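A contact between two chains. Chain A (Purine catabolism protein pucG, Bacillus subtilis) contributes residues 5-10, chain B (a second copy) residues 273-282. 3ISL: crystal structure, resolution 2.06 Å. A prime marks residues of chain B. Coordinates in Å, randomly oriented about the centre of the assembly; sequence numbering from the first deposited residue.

Chain A (5-10) RELCTP
Chain B 273-282: LYALREGVRL

How do the two backbones meet? Residues 273-282 of chain B lie within a longer helix, while chain A has no regular structure and is extended from Glu6 on, after Arg5 with psi -9°; 422 Å² is buried in all. Leu7 sits nearest Glu278′, CA to CA 7.1 Å; Arg5 lies by Arg281′ and Thr9 by Tyr274′, so the two chain segments run in roughly opposite directions.

What holds Leu7, the residue most covered? With phi/psi -58/137, its N donates to Glu278′ OE1 (3.0 Å, 168°). Its side chain (chi1 t, chi2 p) sets CD2 over one face of the Tyr274′ ring, a CH-pi contact 3.9 Å from the centroid, while CD1 covers a face of the Arg277′ guanidinium. Tyr274′ (chi1 m, chi2 -10°) starts sideways at CA-to-CB, but its end comes nearer, bringing Tyr274′ CD1 3.8 Å from Leu7 CD2.

How is Arg5 (chi1 -145°, chi2 t, chi3 142°) bound? Its backbone O accepts from the cationic guanidinium of Arg277′ (t, m, t), near its plane: Arg277′ NH1 to Arg5 O 2.8 Å, and weakly Arg277′ NH2 to Arg5 O 3.3 Å. Arg5 NH1 stands 4.0 Å from Arg277′ NH2, a like-charge approach.

What orders the acidic acceptor? Glu278′ (chi1 m, chi2 m) forms salt bridges: OE2 to Arg277′ NH1, 2.8 Å, and OE1 to Arg281′ NH2, 3.0 Å. Glu6 CA lies over one face of the Arg281′ (t, t, p) guanidinium, 3.8 Å from Arg281′ NH2.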

# COMPACT_ATOMS: atom_id res chain seq x y z
N ARG A 5 -16.51 -17.90 -12.17
CA ARG A 5 -16.21 -17.34 -10.83
C ARG A 5 -14.96 -16.39 -10.93
O ARG A 5 -14.70 -15.63 -9.99
CB ARG A 5 -16.11 -18.49 -9.78
CG ARG A 5 -16.62 -18.10 -8.44
CD ARG A 5 -16.98 -19.34 -7.58
NE ARG A 5 -16.60 -19.13 -6.18
CZ ARG A 5 -15.91 -18.08 -5.73
NH1 ARG A 5 -15.52 -17.14 -6.59
NH2 ARG A 5 -15.58 -17.95 -4.44
N GLU A 6 -14.26 -16.36 -12.09
CA GLU A 6 -13.31 -15.27 -12.46
C GLU A 6 -13.94 -13.88 -12.29
O GLU A 6 -15.14 -13.74 -12.41
CB GLU A 6 -12.76 -15.38 -13.91
CG GLU A 6 -13.83 -15.67 -14.99
CD GLU A 6 -13.36 -15.41 -16.40
OE1 GLU A 6 -12.14 -15.12 -16.64
OE2 GLU A 6 -14.22 -15.51 -17.29
N LEU A 7 -13.12 -12.88 -12.02
CA LEU A 7 -13.60 -11.52 -11.79
C LEU A 7 -14.39 -11.06 -13.00
O LEU A 7 -13.98 -11.29 -14.15
CB LEU A 7 -12.43 -10.59 -11.57
CG LEU A 7 -12.78 -9.18 -11.17
CD1 LEU A 7 -13.07 -9.18 -9.72
CD2 LEU A 7 -11.62 -8.27 -11.45
N CYS A 8 -15.50 -10.42 -12.74
CA CYS A 8 -16.31 -9.76 -13.80
C CYS A 8 -16.80 -8.43 -13.24
O CYS A 8 -17.50 -8.37 -12.23
CB CYS A 8 -17.51 -10.65 -14.24
SG CYS A 8 -18.46 -9.92 -15.68
N THR A 9 -16.54 -7.38 -14.00
CA THR A 9 -16.71 -6.05 -13.52
C THR A 9 -17.23 -5.17 -14.71
O THR A 9 -16.77 -5.36 -15.84
CB THR A 9 -15.27 -5.72 -12.92
OG1 THR A 9 -15.30 -4.90 -11.74
CG2 THR A 9 -14.27 -5.35 -13.93
N PRO A 10 -18.19 -4.22 -14.47
CA PRO A 10 -18.68 -3.37 -15.56
C PRO A 10 -17.61 -2.39 -15.99
O PRO A 10 -16.65 -2.14 -15.24
CB PRO A 10 -19.89 -2.62 -14.94
CG PRO A 10 -19.49 -2.49 -13.51
CD PRO A 10 -18.77 -3.80 -13.18
N LEU B 273 -6.85 -4.94 -4.87
CA LEU B 273 -8.00 -5.73 -4.38
C LEU B 273 -8.42 -6.74 -5.46
O LEU B 273 -8.59 -7.93 -5.16
CB LEU B 273 -9.16 -4.82 -3.96
CG LEU B 273 -10.26 -5.70 -3.35
CD1 LEU B 273 -9.71 -6.50 -2.15
CD2 LEU B 273 -11.45 -4.96 -2.99
N TYR B 274 -8.44 -6.32 -6.74
CA TYR B 274 -8.76 -7.27 -7.82
C TYR B 274 -7.78 -8.47 -7.75
O TYR B 274 -8.20 -9.64 -7.88
CB TYR B 274 -8.52 -6.64 -9.20
CG TYR B 274 -9.54 -5.67 -9.71
CD1 TYR B 274 -10.80 -5.49 -9.07
CD2 TYR B 274 -9.24 -4.95 -10.86
CE1 TYR B 274 -11.76 -4.60 -9.63
CE2 TYR B 274 -10.12 -4.05 -11.40
CZ TYR B 274 -11.36 -3.87 -10.81
OH TYR B 274 -12.20 -3.00 -11.47
N ALA B 275 -6.47 -8.17 -7.59
CA ALA B 275 -5.43 -9.20 -7.59
C ALA B 275 -5.54 -10.15 -6.36
O ALA B 275 -5.35 -11.37 -6.50
CB ALA B 275 -3.96 -8.58 -7.63
N LEU B 276 -5.81 -9.59 -5.19
CA LEU B 276 -5.99 -10.40 -3.97
C LEU B 276 -7.19 -11.36 -4.08
O LEU B 276 -7.14 -12.56 -3.71
CB LEU B 276 -6.12 -9.50 -2.70
CG LEU B 276 -6.37 -10.27 -1.39
CD1 LEU B 276 -5.08 -11.13 -0.91
CD2 LEU B 276 -6.67 -9.30 -0.31
N ARG B 277 -8.29 -10.79 -4.49
CA ARG B 277 -9.51 -11.53 -4.78
C ARG B 277 -9.23 -12.74 -5.66
O ARG B 277 -9.62 -13.90 -5.28
CB ARG B 277 -10.55 -10.56 -5.42
CG ARG B 277 -12.06 -11.02 -5.39
CD ARG B 277 -12.32 -11.95 -6.56
NE ARG B 277 -13.73 -12.25 -6.73
CZ ARG B 277 -14.22 -13.04 -7.69
NH1 ARG B 277 -13.39 -13.56 -8.59
NH2 ARG B 277 -15.52 -13.27 -7.77
N GLU B 278 -8.48 -12.52 -6.76
CA GLU B 278 -8.22 -13.58 -7.69
C GLU B 278 -7.27 -14.53 -7.05
O GLU B 278 -7.45 -15.72 -7.23
CB GLU B 278 -7.62 -13.13 -9.05
CG GLU B 278 -8.64 -12.40 -9.92
CD GLU B 278 -9.92 -13.23 -10.31
OE1 GLU B 278 -10.22 -13.44 -11.49
OE2 GLU B 278 -10.71 -13.55 -9.44
N GLY B 279 -6.23 -13.99 -6.37
CA GLY B 279 -5.16 -14.83 -5.82
C GLY B 279 -5.67 -15.73 -4.72
O GLY B 279 -5.34 -16.95 -4.64
N VAL B 280 -6.54 -15.18 -3.87
CA VAL B 280 -7.25 -16.10 -3.00
C VAL B 280 -8.29 -17.06 -3.60
O VAL B 280 -8.33 -18.23 -3.20
CB VAL B 280 -7.48 -15.61 -1.52
CG1 VAL B 280 -6.95 -14.25 -1.16
CG2 VAL B 280 -8.62 -16.27 -0.72
N ARG B 281 -9.07 -16.63 -4.59
CA ARG B 281 -9.91 -17.59 -5.29
C ARG B 281 -9.02 -18.81 -5.71
O ARG B 281 -9.45 -19.95 -5.55
CB ARG B 281 -10.65 -16.90 -6.49
CG ARG B 281 -11.48 -17.85 -7.38
CD ARG B 281 -12.19 -17.17 -8.53
NE ARG B 281 -11.30 -16.51 -9.52
CZ ARG B 281 -10.64 -17.14 -10.49
NH1 ARG B 281 -10.71 -18.48 -10.69
NH2 ARG B 281 -9.90 -16.39 -11.31
N LEU B 282 -7.80 -18.57 -6.25
CA LEU B 282 -7.01 -19.66 -6.79
C LEU B 282 -6.53 -20.62 -5.71
O LEU B 282 -6.43 -21.85 -5.93
CB LEU B 282 -5.78 -19.16 -7.61
CG LEU B 282 -6.10 -18.31 -8.85
CD1 LEU B 282 -4.81 -18.03 -9.70
CD2 LEU B 282 -7.15 -19.02 -9.73